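Local atomic coordinates of STU0660 (Streptococcus thermophilus, PDB entry 3ZTH), a protein that binds magnesium ions and, as a large Csn2-type CRISPR-associated protein, probably binds DNA in CRISPR-mediated bacterial immunity. Residues A[77-80]-A[84-87]; A[90-95]-A[153-158]; A[161-166]-A[170-175]. All blocks are in the same frame, centred on the assembly; numbering follows the deposited sequence.

Contact 1 (77-80 with 84-87) has its centre about 8 Å from the centre of the chain and joins a strand of the main sheet to the helix that follows it. The centres of contacts 2 and 3 lie about 23 Å from it, and both border the second subunit. Contact 3 (161-166 with 170-175) is the most buried, a hairpin and the 3-10 turn after it, joined by aliphatic and aromatic packing, one backbone bond and a water. Contact 2 (90-95 with 153-158), partly buried, relies on a single tyrosine ring. Contact 1 sets carboxylates beside a small apolar patch. Leu86 and Leu87 pack on Phe172, linking contacts 1 and 3; helix 151-157 precedes strand 159-165.

Contact 1: A[77-80]-A[84-87]; sequences YIDI and KDLL
Asp79 and Ile80, closing strand 76-80, face Asp85 and Leu86 in the helix that follows after a short turn. Earlier in the strand, Tyr77 OH bonds to Asp79 OD2 at 2.7 Å, at the lone pair anti to the other oxygen; Trp35 NE1 is a second partner of OD2. Asp79 OD1 is bound by Ser81 OG, so both carboxylate oxygens have partners. Across the contact, the Asp79 carbonyl O sits 3.6 Å from Asp85 CB. With chi1 at -66°, CG of Asp85 stands beside its own backbone N, and OD2 accepts from Ser81 N in the turn. Asp79 OD1 and Asp85 OD2 are 4.3 Å apart, a like-charge approach that the surrounding donors probably temper. Ile80 comes next; its CD1 meets CD1 of Leu86 at 4.5 Å, a light apolar touch. Strand 76-80 is the outermost strand, within the chain, of the parallel part of the main sheet, and helix 83-89 follows it, consistent with the P-loop NTPase clan. The strand bonds to strand 199-204, helix 28-43 covers the Tyr77 and Asp79 side, and Phe184 of helix 177-192 packs against both Ile80 and Leu86.

Contact 2: A[90-95]-A[153-158]; sequences MEYKKG and QLLTKN
A CH-pi contact between Tyr92 and Leu155 fastens the loop joining helices 83-89 and 97-106 to the last turn of helix 151-157. Leu155 CB stands over the middle of the phenol ring, 3.6 Å from its centroid and just 7° off the ring normal, so the methylene meets the face almost squarely. The same leucine reaches further with CD1, which comes to 3.5 Å from Tyr92 CE1. Thr156 approaches the edge instead: its OG1 lies near the ring plane, 3.1 Å from Tyr92 CE2, a close carbon-oxygen approach. Tyr92 CG is anti to the backbone N (chi1 -172°), which extends the ring away from the loop and across the helix, about perpendicular to the side chains it meets. The loop follows helix 83-89 and leads into helix 97-106, so the ring packs between that helix, at Gln99 and Leu102, and helix 151-157; polar bonds hold the hydroxyl end of the ring. Tyr92 OH bonds to Asp152 OD1, one turn before Thr156, and receives Arg103 NE from helix 97-106; Thr156 OG1 bonds back to the Asp152 carbonyl O. Asn158 N donates to Leu154 O at 2.8 Å. Leu155 also packs on Met129 of the second subunit, while Asn158 ND2 bonds to Gln153 OE1 of that same neighbouring chain.

Contact 3: A[161-166]-A[170-175]; sequences PFFAIE and LSFEWV
Phe163 lays one face of its ring over Phe172, whose CD1 stands 3.5 Å above the plane, displaced toward the rim. The two side chains run alongside and point the same way, but their planes differ by 45° with centroids 5.1 Å apart, an oblique aromatic pair. Phe163 belongs to the antiparallel beta-hairpin of strands 159-165 and 168-170, Phe172 to the 3-10 segment just after it, where Trp174 N bonds to Ser171 O. Val175, directly after the 3-10 turn, brings CG2 to 3.9 Å from Phe163 CB. Leu170 packs against Phe163 and Ile165 of the partner strand. Its chi1 of 46° holds CG between backbone N and carbonyl carbon, with CD1 lying 3.8 Å from Phe163 CB and CD2 lying 3.7 Å from Ile165 CD1. Strand 159-165 also pairs with an antiparallel strand of the second subunit, so the sheet continues across the interface, and Trp174 meets Trp40 and Tyr33 of the third subunit. Leu170 N donates to Phe163 O at 3.0 Å; in the reverse direction a water bridges the strands, accepting from Phe163 N at 2.7 Å and donating to Leu170 O.

Contact 1: A[77-80]-A[84-87]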
loop_
_atom_site.group_PDB
_atom_site.type_symbol
_atom_site.label_atom_id
_atom_site.label_comp_id
_atom_site.label_asym_id
_atom_site.label_seq_id
_atom_site.Cartn_x
_atom_site.Cartn_y
_atom_site.Cartn_z
ATOM N N TYR A 77 -4.548 -24.916 -15.422
ATOM C CA TYR A 77 -3.205 -24.803 -15.978
ATOM C C TYR A 77 -2.048 -24.672 -14.989
ATOM O O TYR A 77 -2.078 -23.834 -14.092
ATOM C CB TYR A 77 -3.180 -23.600 -16.918
ATOM C CG TYR A 77 -1.905 -23.429 -17.698
ATOM C CD1 TYR A 77 -1.660 -24.190 -18.838
ATOM C CD2 TYR A 77 -0.941 -22.501 -17.302
ATOM C CE1 TYR A 77 -0.490 -24.031 -19.571
ATOM C CE2 TYR A 77 0.237 -22.335 -18.024
ATOM C CZ TYR A 77 0.456 -23.105 -19.159
ATOM O OH TYR A 77 1.619 -22.955 -19.883
ATOM N N ILE A 78 -1.023 -25.496 -15.158
ATOM C CA ILE A 78 0.149 -25.401 -14.299
ATOM C C ILE A 78 1.399 -25.325 -15.155
ATOM O O ILE A 78 1.728 -26.272 -15.872
ATOM C CB ILE A 78 0.323 -26.597 -13.376
ATOM C CG1 ILE A 78 -0.805 -26.647 -12.352
ATOM C CG2 ILE A 78 1.681 -26.497 -12.690
ATOM C CD1 ILE A 78 -0.639 -27.757 -11.305
ATOM N N ASP A 79 2.099 -24.203 -15.069
ATOM C CA ASP A 79 3.309 -24.019 -15.850
ATOM C C ASP A 79 4.563 -24.305 -15.047
ATOM O O ASP A 79 4.791 -23.707 -14.007
ATOM C CB ASP A 79 3.389 -22.593 -16.389
ATOM C CG ASP A 79 4.411 -22.459 -17.500
ATOM O OD1 ASP A 79 5.597 -22.228 -17.186
ATOM O OD2 ASP A 79 4.034 -22.607 -18.683
ATOM N N ILE A 80 5.373 -25.233 -15.538
ATOM C CA ILE A 80 6.621 -25.568 -14.882
ATOM C C ILE A 80 7.777 -25.363 -15.855
ATOM O O ILE A 80 8.087 -26.228 -16.670
ATOM C CB ILE A 80 6.604 -27.013 -14.360
ATOM C CG1 ILE A 80 5.636 -27.107 -13.177
ATOM C CG2 ILE A 80 7.991 -27.431 -13.915
ATOM C CD1 ILE A 80 5.575 -28.483 -12.547
ATOM N N LYS A 84 11.856 -23.645 -9.602
ATOM C CA LYS A 84 11.272 -22.681 -8.685
ATOM C C LYS A 84 9.755 -22.730 -8.821
ATOM O O LYS A 84 9.036 -22.592 -7.831
ATOM C CB LYS A 84 11.776 -21.269 -8.977
ATOM C CG LYS A 84 11.173 -20.214 -8.055
ATOM C CD LYS A 84 11.490 -18.803 -8.527
ATOM C CE LYS A 84 10.754 -17.757 -7.691
ATOM N NZ LYS A 84 10.973 -16.364 -8.200
ATOM N N ASP A 85 9.267 -22.927 -10.044
ATOM C CA ASP A 85 7.826 -23.006 -10.258
ATOM C C ASP A 85 7.283 -24.241 -9.548
ATOM O O ASP A 85 6.165 -24.243 -9.024
ATOM C CB ASP A 85 7.486 -23.107 -11.746
ATOM C CG ASP A 85 7.856 -21.868 -12.513
ATOM O OD1 ASP A 85 7.827 -20.775 -11.910
ATOM O OD2 ASP A 85 8.157 -21.984 -13.719
ATOM N N LEU A 86 8.090 -25.295 -9.540
ATOM C CA LEU A 86 7.705 -26.532 -8.901
ATOM C C LEU A 86 7.586 -26.329 -7.382
ATOM O O LEU A 86 6.589 -26.730 -6.768
ATOM C CB LEU A 86 8.718 -27.616 -9.251
ATOM C CG LEU A 86 8.253 -29.047 -8.977
ATOM C CD1 LEU A 86 8.924 -29.993 -9.967
ATOM C CD2 LEU A 86 8.556 -29.426 -7.528
ATOM N N LEU A 87 8.587 -25.699 -6.774
ATOM C CA LEU A 87 8.523 -25.442 -5.340
ATOM C C LEU A 87 7.283 -24.604 -5.023
ATOM O O LEU A 87 6.584 -24.858 -4.039
ATOM C CB LEU A 87 9.772 -24.697 -4.869
ATOM C CG LEU A 87 9.767 -24.239 -3.402
ATOM C CD1 LEU A 87 9.612 -25.441 -2.479
ATOM C CD2 LEU A 87 11.052 -23.495 -3.099
#

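Contact 2: A[90-95]-A[153-158]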
loop_
_atom_site.group_PDB
_atom_site.type_symbol
_atom_site.label_atom_id
_atom_site.label_comp_id
_atom_site.label_asym_id
_atom_site.label_seq_id
_atom_site.Cartn_x
_atom_site.Cartn_y
_atom_site.Cartn_z
HETATM N N MSE A 90 4.048 -26.300 -4.546
HETATM C CA MSE A 90 3.947 -27.087 -3.323
HETATM C C MSE A 90 3.807 -26.240 -2.056
HETATM O O MSE A 90 3.773 -26.762 -0.940
HETATM C CB MSE A 90 5.137 -28.043 -3.238
HETATM C CG MSE A 90 5.070 -29.096 -4.334
HETATM SE SE MSE A 90 6.526 -30.353 -4.407
HETATM C CE MSE A 90 5.886 -31.640 -3.102
ATOM N N GLU A 91 3.715 -24.928 -2.239
ATOM C CA GLU A 91 3.526 -24.019 -1.121
ATOM C C GLU A 91 2.029 -23.701 -1.078
ATOM O O GLU A 91 1.348 -23.733 -2.106
ATOM C CB GLU A 91 4.343 -22.742 -1.323
ATOM C CG GLU A 91 5.842 -22.988 -1.416
ATOM C CD GLU A 91 6.629 -21.720 -1.735
ATOM O OE1 GLU A 91 6.137 -20.904 -2.550
ATOM O OE2 GLU A 91 7.742 -21.546 -1.187
ATOM N N TYR A 92 1.515 -23.413 0.111
ATOM C CA TYR A 92 0.100 -23.115 0.254
ATOM C C TYR A 92 -0.179 -21.655 -0.073
ATOM O O TYR A 92 -0.044 -20.780 0.778
ATOM C CB TYR A 92 -0.359 -23.438 1.675
ATOM C CG TYR A 92 -1.848 -23.337 1.871
ATOM C CD1 TYR A 92 -2.676 -24.424 1.599
ATOM C CD2 TYR A 92 -2.440 -22.155 2.321
ATOM C CE1 TYR A 92 -4.059 -24.342 1.771
ATOM C CE2 TYR A 92 -3.825 -22.060 2.496
ATOM C CZ TYR A 92 -4.627 -23.161 2.220
ATOM O OH TYR A 92 -5.990 -23.100 2.407
ATOM N N LYS A 93 -0.548 -21.400 -1.322
ATOM C CA LYS A 93 -0.865 -20.053 -1.774
ATOM C C LYS A 93 -2.076 -20.151 -2.677
ATOM O O LYS A 93 -2.532 -21.247 -3.001
ATOM C CB LYS A 93 0.285 -19.448 -2.576
ATOM C CG LYS A 93 1.572 -19.209 -1.817
ATOM C CD LYS A 93 2.664 -18.801 -2.809
ATOM C CE LYS A 93 4.041 -18.690 -2.163
ATOM N NZ LYS A 93 5.108 -18.466 -3.190
ATOM N N LYS A 94 -2.590 -19.003 -3.089
ATOM C CA LYS A 94 -3.747 -18.977 -3.969
ATOM C C LYS A 94 -3.474 -19.691 -5.291
ATOM O O LYS A 94 -2.531 -19.354 -6.011
ATOM C CB LYS A 94 -4.157 -17.532 -4.255
ATOM C CG LYS A 94 -5.216 -17.405 -5.338
ATOM C CD LYS A 94 -5.535 -15.950 -5.643
ATOM C CE LYS A 94 -6.607 -15.832 -6.719
ATOM N NZ LYS A 94 -7.065 -14.418 -6.884
ATOM N N GLY A 95 -4.295 -20.690 -5.591
ATOM C CA GLY A 95 -4.174 -21.418 -6.843
ATOM C C GLY A 95 -3.095 -22.467 -7.045
ATOM O O GLY A 95 -3.052 -23.084 -8.111
ATOM N N GLN A 153 -6.753 -20.321 7.104
ATOM C CA GLN A 153 -5.951 -19.297 7.754
ATOM C C GLN A 153 -4.714 -19.899 8.406
ATOM O O GLN A 153 -3.611 -19.364 8.280
ATOM C CB GLN A 153 -6.788 -18.572 8.795
ATOM C CG GLN A 153 -6.029 -17.525 9.570
ATOM C CD GLN A 153 -6.927 -16.749 10.505
ATOM O OE1 GLN A 153 -6.453 -15.932 11.296
ATOM N NE2 GLN A 153 -8.238 -16.994 10.422
ATOM N N LEU A 154 -4.899 -21.011 9.110
ATOM C CA LEU A 154 -3.782 -21.691 9.761
ATOM C C LEU A 154 -2.745 -22.161 8.738
ATOM O O LEU A 154 -1.540 -21.976 8.923
ATOM C CB LEU A 154 -4.277 -22.905 10.550
ATOM C CG LEU A 154 -4.593 -22.720 12.032
ATOM C CD1 LEU A 154 -4.824 -24.088 12.655
ATOM C CD2 LEU A 154 -3.436 -22.018 12.733
ATOM N N LEU A 155 -3.221 -22.786 7.667
ATOM C CA LEU A 155 -2.332 -23.274 6.628
ATOM C C LEU A 155 -1.572 -22.126 5.979
ATOM O O LEU A 155 -0.427 -22.290 5.555
ATOM C CB LEU A 155 -3.134 -24.030 5.560
ATOM C CG LEU A 155 -3.695 -25.385 5.992
ATOM C CD1 LEU A 155 -4.520 -25.992 4.878
ATOM C CD2 LEU A 155 -2.548 -26.297 6.357
ATOM N N THR A 156 -2.209 -20.962 5.918
ATOM C CA THR A 156 -1.609 -19.795 5.296
ATOM C C THR A 156 -0.594 -19.056 6.159
ATOM O O THR A 156 0.288 -18.383 5.631
ATOM C CB THR A 156 -2.692 -18.777 4.875
ATOM O OG1 THR A 156 -3.711 -19.435 4.115
ATOM C CG2 THR A 156 -2.081 -17.674 4.025
ATOM N N LYS A 157 -0.698 -19.186 7.477
ATOM C CA LYS A 157 0.205 -18.451 8.364
ATOM C C LYS A 157 1.078 -19.238 9.338
ATOM O O LYS A 157 2.143 -18.766 9.730
ATOM C CB LYS A 157 -0.607 -17.439 9.177
ATOM C CG LYS A 157 -1.410 -16.446 8.346
ATOM C CD LYS A 157 -0.526 -15.350 7.778
ATOM C CE LYS A 157 -1.358 -14.261 7.129
ATOM N NZ LYS A 157 -0.508 -13.086 6.780
ATOM N N ASN A 158 0.636 -20.426 9.735
ATOM C CA ASN A 158 1.386 -21.203 10.714
ATOM C C ASN A 158 1.965 -22.527 10.236
ATOM O O ASN A 158 2.527 -23.283 11.027
ATOM C CB ASN A 158 0.497 -21.433 11.931
ATOM C CG ASN A 158 -0.009 -20.132 12.518
ATOM O OD1 ASN A 158 0.741 -19.394 13.159
ATOM N ND2 ASN A 158 -1.276 -19.830 12.281
#

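Contact 3: A[161-166]-A[170-175]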
loop_
_atom_site.group_PDB
_atom_site.type_symbol
_atom_site.label_atom_id
_atom_site.label_comp_id
_atom_site.label_asym_id
_atom_site.label_seq_id
_atom_site.Cartn_x
_atom_site.Cartn_y
_atom_site.Cartn_z
ATOM N N PRO A 161 6.065 -26.012 4.327
ATOM C CA PRO A 161 6.575 -27.302 3.871
ATOM C C PRO A 161 8.071 -27.450 4.134
ATOM O O PRO A 161 8.822 -26.475 4.117
ATOM C CB PRO A 161 6.238 -27.291 2.386
ATOM C CG PRO A 161 6.396 -25.845 2.030
ATOM C CD PRO A 161 5.736 -25.137 3.187
ATOM N N PHE A 162 8.490 -28.679 4.401
ATOM C CA PHE A 162 9.891 -28.990 4.645
ATOM C C PHE A 162 10.197 -30.322 3.988
ATOM O O PHE A 162 9.313 -31.156 3.800
ATOM C CB PHE A 162 10.192 -29.096 6.144
ATOM C CG PHE A 162 10.343 -27.768 6.836
ATOM C CD1 PHE A 162 9.225 -27.057 7.269
ATOM C CD2 PHE A 162 11.613 -27.238 7.071
ATOM C CE1 PHE A 162 9.366 -25.843 7.930
ATOM C CE2 PHE A 162 11.772 -26.026 7.730
ATOM C CZ PHE A 162 10.644 -25.324 8.165
ATOM N N PHE A 163 11.453 -30.525 3.635
ATOM C CA PHE A 163 11.856 -31.773 3.006
ATOM C C PHE A 163 12.934 -32.368 3.886
ATOM O O PHE A 163 13.865 -31.676 4.306
ATOM C CB PHE A 163 12.378 -31.497 1.597
ATOM C CG PHE A 163 11.378 -30.802 0.722
ATOM C CD1 PHE A 163 11.226 -29.423 0.789
ATOM C CD2 PHE A 163 10.549 -31.530 -0.124
ATOM C CE1 PHE A 163 10.259 -28.779 0.028
ATOM C CE2 PHE A 163 9.575 -30.899 -0.893
ATOM C CZ PHE A 163 9.430 -29.521 -0.816
ATOM N N ALA A 164 12.796 -33.652 4.182
ATOM C CA ALA A 164 13.763 -34.306 5.038
ATOM C C ALA A 164 14.214 -35.667 4.540
ATOM O O ALA A 164 13.516 -36.339 3.778
ATOM C CB ALA A 164 13.195 -34.435 6.448
ATOM N N ILE A 165 15.408 -36.045 4.978
ATOM C CA ILE A 165 15.995 -37.328 4.650
ATOM C C ILE A 165 16.292 -37.966 6.000
ATOM O O ILE A 165 17.248 -37.583 6.683
ATOM C CB ILE A 165 17.299 -37.170 3.849
ATOM C CG1 ILE A 165 17.007 -36.465 2.523
ATOM C CG2 ILE A 165 17.915 -38.541 3.599
ATOM C CD1 ILE A 165 18.205 -36.310 1.625
ATOM N N GLU A 166 15.455 -38.922 6.388
ATOM C CA GLU A 166 15.615 -39.601 7.665
ATOM C C GLU A 166 15.534 -38.551 8.765
ATOM O O GLU A 166 16.397 -38.476 9.642
ATOM C CB GLU A 166 16.960 -40.342 7.718
ATOM C CG GLU A 166 17.046 -41.538 6.758
ATOM C CD GLU A 166 18.431 -42.192 6.718
ATOM O OE1 GLU A 166 19.402 -41.528 6.277
ATOM O OE2 GLU A 166 18.548 -43.373 7.126
ATOM N N LEU A 170 16.539 -30.493 4.758
ATOM C CA LEU A 170 17.428 -29.880 3.778
ATOM C C LEU A 170 16.531 -29.024 2.903
ATOM O O LEU A 170 15.346 -29.321 2.744
ATOM C CB LEU A 170 18.176 -30.916 2.925
ATOM C CG LEU A 170 17.526 -32.138 2.271
ATOM C CD1 LEU A 170 16.177 -31.818 1.668
ATOM C CD2 LEU A 170 18.495 -32.658 1.210
ATOM N N SER A 171 17.079 -27.947 2.359
ATOM C CA SER A 171 16.292 -27.072 1.508
ATOM C C SER A 171 15.894 -27.777 0.216
ATOM O O SER A 171 16.616 -28.647 -0.288
ATOM C CB SER A 171 17.074 -25.803 1.193
ATOM O OG SER A 171 17.304 -25.072 2.382
ATOM N N PHE A 172 14.732 -27.399 -0.301
ATOM C CA PHE A 172 14.191 -27.966 -1.527
ATOM C C PHE A 172 15.208 -28.001 -2.665
ATOM O O PHE A 172 15.252 -28.947 -3.444
ATOM C CB PHE A 172 12.984 -27.148 -1.963
ATOM C CG PHE A 172 12.405 -27.589 -3.260
ATOM C CD1 PHE A 172 11.767 -28.817 -3.365
ATOM C CD2 PHE A 172 12.489 -26.773 -4.382
ATOM C CE1 PHE A 172 11.215 -29.228 -4.573
ATOM C CE2 PHE A 172 11.940 -27.175 -5.594
ATOM C CZ PHE A 172 11.302 -28.405 -5.690
ATOM N N GLU A 173 16.019 -26.958 -2.753
ATOM C CA GLU A 173 17.025 -26.847 -3.796
ATOM C C GLU A 173 18.016 -27.996 -3.798
ATOM O O GLU A 173 18.452 -28.446 -4.857
ATOM C CB GLU A 173 17.782 -25.522 -3.659
ATOM C CG GLU A 173 16.899 -24.286 -3.822
ATOM C CD GLU A 173 16.196 -23.857 -2.538
ATOM O OE1 GLU A 173 15.626 -24.712 -1.827
ATOM O OE2 GLU A 173 16.203 -22.648 -2.241
ATOM N N TRP A 174 18.363 -28.475 -2.610
ATOM C CA TRP A 174 19.330 -29.558 -2.479
ATOM C C TRP A 174 18.720 -30.938 -2.673
ATOM O O TRP A 174 19.431 -31.948 -2.699
ATOM C CB TRP A 174 20.029 -29.458 -1.119
ATOM C CG TRP A 174 20.884 -28.214 -0.977
ATOM C CD1 TRP A 174 21.098 -27.496 0.166
ATOM C CD2 TRP A 174 21.686 -27.590 -1.994
ATOM N NE1 TRP A 174 21.981 -26.469 -0.071
ATOM C CE2 TRP A 174 22.360 -26.504 -1.387
ATOM C CE3 TRP A 174 21.905 -27.845 -3.352
ATOM C CZ2 TRP A 174 23.239 -25.676 -2.096
ATOM C CZ3 TRP A 174 22.780 -27.020 -4.055
ATOM C CH2 TRP A 174 23.435 -25.951 -3.425
ATOM N N VAL A 175 17.397 -30.977 -2.792
ATOM C CA VAL A 175 16.690 -32.222 -3.030
ATOM C C VAL A 175 17.043 -32.588 -4.463
ATOM O O VAL A 175 17.076 -31.725 -5.335
ATOM C CB VAL A 175 15.158 -32.030 -2.917
ATOM C CG1 VAL A 175 14.427 -33.244 -3.465
ATOM C CG2 VAL A 175 14.767 -31.800 -1.466
HETATM O O HOH W 1 13.243 -28.701 4.455
#